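Local coordinates for glycerol dehydratase (Clostridium butyricum, PDB 1R9D), which probably removes water from glycerol by glycyl-radical chemistry without vitamin B12, as a lyase of the pyruvate formate lyase-like family, at residues N178-E183 / I210-A215; S725-D728 / H733-F736. One frame throughout, in Å; residues are numbered along the deposited sequence.

Interaction 1 (178-183 with 210-215) and interaction 2 (725-728 with 733-736) come one after the other along the chain and do not touch: their centres are 42 Å apart, their nearest atoms about 31 Å. The first joins helices 169-190 and 197-230, far from the centre of the chain and in the part of the sequence related to pyruvate formate lyase. The second lies in the glycine radical region, where helix 712-728 leads through a short connection into strand 733-738 of a five-stranded mixed sheet. They share no helix or strand. One belongs to the outer helical part of the enzyme, the other to the neighbourhood of the predicted radical glycine and the bound glycerol.

Interaction 1: residues N178-E183 / I210-A215; sequences NGIINE and ISCEAA
An antiparallel helix pair, formed by consecutive helices 169-190 and 197-230, packs here through Ile-180 and Ile-181 on one side and Cys-212 and Glu-213 on the other. The axes approach to 9.3 Å, and their directions differ by 164°, so the helices run nearly alongside each other. Ile-181 and Cys-212 face each other most directly, with CG1 of Ile-181 3.5 Å from CB of Cys-212, a tight fit between carbons. In Ile-181 the longer branch, through CG1, lies anti to the carbonyl carbon (chi1 -66°) and continues extended to CD1, which reaches CG of Glu-213 at 3.6 Å. These two side chains cross at about a right angle: the methyl meets the aliphatic part of the glutamate, a residue suited to this exposed border because its carboxylate lies beyond the carbons that pack. On the other flank, SG of Cys-212 rests 3.7 Å from CG2 of Ile-180, whose longer branch leads away from the second helix. A small, weakly polar cysteine suits this buried place, since its short side chain fits between the closely packed helices, CB against Ile-181 and SG against Ile-180. Ser-524 of helix 520-524 touches both Ile-180 and Cys-212, while Ile-209 and Ile-216 extend the apolar packing around Ile-181. No hydrogen bond crosses between the segments; side-chain packing joins them, as is typical of an antiparallel helical hairpin.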
loop_
_atom_site.group_PDB
_atom_site.type_symbol
_atom_site.label_atom_id
_atom_site.label_comp_id
_atom_site.label_asym_id
_atom_site.label_seq_id
_atom_site.Cartn_x
_atom_site.Cartn_y
_atom_site.Cartn_z
ATOM N N ASN A 178 -19.734 -22.288 -2.565
ATOM C CA ASN A 178 -20.801 -21.553 -1.883
ATOM C C ASN A 178 -20.465 -21.433 -0.400
ATOM O O ASN A 178 -20.750 -20.413 0.233
ATOM C CB ASN A 178 -22.157 -22.261 -2.011
ATOM C CG ASN A 178 -22.719 -22.217 -3.416
ATOM O OD1 ASN A 178 -22.508 -21.260 -4.156
ATOM N ND2 ASN A 178 -23.464 -23.253 -3.782
ATOM N N GLY A 179 -19.863 -22.487 0.148
ATOM C CA GLY A 179 -19.504 -22.503 1.557
ATOM C C GLY A 179 -18.471 -21.454 1.913
ATOM O O GLY A 179 -18.524 -20.850 2.989
ATOM N N ILE A 180 -17.528 -21.238 1.003
ATOM C CA ILE A 180 -16.476 -20.249 1.200
ATOM C C ILE A 180 -17.102 -18.857 1.137
ATOM O O ILE A 180 -16.830 -17.995 1.980
ATOM C CB ILE A 180 -15.386 -20.382 0.107
ATOM C CG1 ILE A 180 -14.769 -21.785 0.160
ATOM C CG2 ILE A 180 -14.311 -19.322 0.304
ATOM C CD1 ILE A 180 -14.150 -22.140 1.516
ATOM N N ILE A 181 -17.945 -18.645 0.131
ATOM C CA ILE A 181 -18.626 -17.365 -0.027
ATOM C C ILE A 181 -19.419 -17.047 1.237
ATOM O O ILE A 181 -19.375 -15.926 1.740
ATOM C CB ILE A 181 -19.595 -17.389 -1.233
ATOM C CG1 ILE A 181 -18.799 -17.531 -2.531
ATOM C CG2 ILE A 181 -20.435 -16.108 -1.260
ATOM C CD1 ILE A 181 -19.660 -17.655 -3.777
ATOM N N ASN A 182 -20.131 -18.038 1.763
ATOM C CA ASN A 182 -20.929 -17.812 2.964
ATOM C C ASN A 182 -20.084 -17.507 4.191
ATOM O O ASN A 182 -20.508 -16.749 5.063
ATOM C CB ASN A 182 -21.853 -19.000 3.236
ATOM C CG ASN A 182 -22.960 -19.114 2.203
ATOM O OD1 ASN A 182 -23.430 -18.106 1.670
ATOM N ND2 ASN A 182 -23.391 -20.341 1.924
ATOM N N GLU A 183 -18.889 -18.086 4.262
ATOM C CA GLU A 183 -18.009 -17.819 5.394
ATOM C C GLU A 183 -17.501 -16.385 5.286
ATOM O O GLU A 183 -17.350 -15.692 6.294
ATOM C CB GLU A 183 -16.829 -18.792 5.412
ATOM C CG GLU A 183 -15.782 -18.448 6.462
ATOM C CD GLU A 183 -14.841 -19.599 6.758
ATOM O OE1 GLU A 183 -14.355 -20.233 5.799
ATOM O OE2 GLU A 183 -14.583 -19.861 7.954
ATOM N N ILE A 210 -16.211 -12.215 -4.875
ATOM C CA ILE A 210 -16.191 -12.038 -6.321
ATOM C C ILE A 210 -15.408 -13.180 -6.971
ATOM O O ILE A 210 -15.830 -13.744 -7.987
ATOM C CB ILE A 210 -15.533 -10.692 -6.700
ATOM C CG1 ILE A 210 -16.435 -9.534 -6.254
ATOM C CG2 ILE A 210 -15.273 -10.632 -8.204
ATOM C CD1 ILE A 210 -15.789 -8.170 -6.362
ATOM N N SER A 211 -14.270 -13.524 -6.373
ATOM C CA SER A 211 -13.418 -14.584 -6.903
ATOM C C SER A 211 -14.089 -15.951 -6.899
ATOM O O SER A 211 -14.015 -16.693 -7.885
ATOM C CB SER A 211 -12.107 -14.652 -6.110
ATOM O OG SER A 211 -11.375 -13.449 -6.253
ATOM N N CYS A 212 -14.735 -16.293 -5.791
ATOM C CA CYS A 212 -15.411 -17.579 -5.688
ATOM C C CYS A 212 -16.649 -17.639 -6.582
ATOM O O CYS A 212 -17.004 -18.704 -7.093
ATOM C CB CYS A 212 -15.781 -17.866 -4.232
ATOM S SG CYS A 212 -14.334 -18.291 -3.200
ATOM N N GLU A 213 -17.306 -16.498 -6.775
ATOM C CA GLU A 213 -18.481 -16.463 -7.636
ATOM C C GLU A 213 -18.023 -16.691 -9.070
ATOM O O GLU A 213 -18.736 -17.295 -9.872
ATOM C CB GLU A 213 -19.209 -15.119 -7.510
ATOM C CG GLU A 213 -19.736 -14.851 -6.108
ATOM C CD GLU A 213 -20.528 -13.562 -5.993
ATOM O OE1 GLU A 213 -20.079 -12.525 -6.535
ATOM O OE2 GLU A 213 -21.597 -13.584 -5.342
ATOM N N ALA A 214 -16.820 -16.215 -9.384
ATOM C CA ALA A 214 -16.268 -16.390 -10.721
ATOM C C ALA A 214 -15.937 -17.864 -10.936
ATOM O O ALA A 214 -16.088 -18.387 -12.043
ATOM C CB ALA A 214 -15.014 -15.538 -10.898
ATOM N N ALA A 215 -15.486 -18.531 -9.875
ATOM C CA ALA A 215 -15.154 -19.949 -9.962
ATOM C C ALA A 215 -16.420 -20.728 -10.311
ATOM O O ALA A 215 -16.395 -21.620 -11.162
ATOM C CB ALA A 215 -14.582 -20.442 -8.635
#

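Interaction 2: residues S725-D728 / H733-F736; sequences SYFD and HVQF
This is a buried helix-to-strand contact, in which Tyr-726 and Phe-727 at the C-terminal end of helix 712-728 pack over the start of strand 733-738. Tyr-726 meets the strand with an edge of its ring: CE2 lies 3.4 Å from O of His-733, the oxygen sitting near the ring plane. Tyr-726 sets off toward the strand at CB, and with CG anti to the backbone N (chi1 175°) the ring edge comes up to it. Its hydroxyl then reaches a water, also in the ring plane, with OH 2.7 Å from the water oxygen. The same water accepts a hydrogen bond from N of His-733 at 2.9 Å, so tyrosine suits this place by combining an apolar ring with a polar end that bridges to backbone. Helix and strand belong to a beta-alpha-beta unit made by strand 702-705, helix 712-728 and strand 733-738, the two strands being parallel neighbours in the mixed sheet. CB of Val-734 is directed toward the helix and stands 4.2 Å from CD2 of Tyr-726, the two side chains sliding past each other in opposite directions. CE1 of Phe-727 lies 4.1 Å from CA of His-733. It also meets CG1 of Val-734, at 4.2 Å; a wholly apolar ring and a branched aliphatic suit this buried, carbon-to-carbon interface. CB of His-733 leaves the backbone away from the helix, and ND1 of its ring is hydrogen-bonded with N of Phe-701. The side chain of His-733 lies about 11 Å from a bound glycerol.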
loop_
_atom_site.group_PDB
_atom_site.type_symbol
_atom_site.label_atom_id
_atom_site.label_comp_id
_atom_site.label_asym_id
_atom_site.label_seq_id
_atom_site.Cartn_x
_atom_site.Cartn_y
_atom_site.Cartn_z
ATOM N N SER A 725 17.220 -47.842 7.426
ATOM C CA SER A 725 18.470 -47.560 8.125
ATOM C C SER A 725 18.836 -46.085 8.017
ATOM O O SER A 725 19.305 -45.481 8.982
ATOM C CB SER A 725 19.611 -48.410 7.563
ATOM O OG SER A 725 20.837 -48.057 8.186
ATOM N N TYR A 726 18.634 -45.503 6.839
ATOM C CA TYR A 726 18.944 -44.094 6.644
ATOM C C TYR A 726 18.016 -43.233 7.509
ATOM O O TYR A 726 18.457 -42.278 8.155
ATOM C CB TYR A 726 18.801 -43.720 5.161
ATOM C CG TYR A 726 18.986 -42.246 4.864
ATOM C CD1 TYR A 726 20.178 -41.586 5.185
ATOM C CD2 TYR A 726 17.963 -41.508 4.266
ATOM C CE1 TYR A 726 20.342 -40.228 4.921
ATOM C CE2 TYR A 726 18.116 -40.156 3.999
ATOM C CZ TYR A 726 19.304 -39.518 4.330
ATOM O OH TYR A 726 19.426 -38.167 4.101
ATOM N N PHE A 727 16.734 -43.582 7.534
ATOM C CA PHE A 727 15.771 -42.827 8.326
ATOM C C PHE A 727 15.982 -43.015 9.829
ATOM O O PHE A 727 15.764 -42.088 10.599
ATOM C CB PHE A 727 14.337 -43.202 7.924
ATOM C CG PHE A 727 13.883 -42.563 6.632
ATOM C CD1 PHE A 727 14.744 -41.750 5.896
ATOM C CD2 PHE A 727 12.597 -42.779 6.149
ATOM C CE1 PHE A 727 14.323 -41.161 4.690
ATOM C CE2 PHE A 727 12.174 -42.199 4.952
ATOM C CZ PHE A 727 13.033 -41.394 4.226
ATOM N N ASP A 728 16.412 -44.203 10.247
ATOM C CA ASP A 728 16.664 -44.431 11.670
ATOM C C ASP A 728 17.838 -43.560 12.117
ATOM O O ASP A 728 17.922 -43.167 13.286
ATOM C CB ASP A 728 16.985 -45.903 11.953
ATOM C CG ASP A 728 15.786 -46.818 11.749
ATOM O OD1 ASP A 728 14.633 -46.328 11.790
ATOM O OD2 ASP A 728 15.997 -48.037 11.561
ATOM N N HIS A 733 15.084 -37.290 3.570
ATOM C CA HIS A 733 14.439 -37.808 2.368
ATOM C C HIS A 733 15.405 -38.597 1.489
ATOM O O HIS A 733 16.611 -38.385 1.539
ATOM C CB HIS A 733 13.872 -36.621 1.563
ATOM C CG HIS A 733 13.933 -36.799 0.074
ATOM N ND1 HIS A 733 15.106 -36.708 -0.646
ATOM C CD2 HIS A 733 12.965 -37.095 -0.827
ATOM C CE1 HIS A 733 14.859 -36.942 -1.923
ATOM N NE2 HIS A 733 13.567 -37.180 -2.060
ATOM N N VAL A 734 14.860 -39.511 0.690
ATOM C CA VAL A 734 15.665 -40.274 -0.250
ATOM C C VAL A 734 14.763 -40.722 -1.405
ATOM O O VAL A 734 13.563 -40.934 -1.222
ATOM C CB VAL A 734 16.357 -41.494 0.435
ATOM C CG1 VAL A 734 15.331 -42.546 0.825
ATOM C CG2 VAL A 734 17.427 -42.073 -0.495
ATOM N N GLN A 735 15.334 -40.826 -2.599
ATOM C CA GLN A 735 14.574 -41.249 -3.772
ATOM C C GLN A 735 15.549 -41.980 -4.684
ATOM O O GLN A 735 16.757 -41.753 -4.599
ATOM C CB GLN A 735 13.977 -40.033 -4.473
ATOM C CG GLN A 735 15.007 -39.042 -4.960
ATOM C CD GLN A 735 14.396 -37.717 -5.349
ATOM O OE1 GLN A 735 15.027 -36.908 -6.035
ATOM N NE2 GLN A 735 13.168 -37.473 -4.899
ATOM N N PHE A 736 15.037 -42.835 -5.566
ATOM C CA PHE A 736 15.916 -43.626 -6.418
ATOM C C PHE A 736 15.612 -43.721 -7.904
ATOM O O PHE A 736 14.458 -43.832 -8.313
ATOM C CB PHE A 736 15.977 -45.071 -5.909
ATOM C CG PHE A 736 16.128 -45.195 -4.423
ATOM C CD1 PHE A 736 15.016 -45.133 -3.589
ATOM C CD2 PHE A 736 17.383 -45.367 -3.853
ATOM C CE1 PHE A 736 15.154 -45.237 -2.203
ATOM C CE2 PHE A 736 17.534 -45.472 -2.473
ATOM C CZ PHE A 736 16.418 -45.407 -1.645
HETATM O O HOH W 1 17.769 -36.324 2.971
#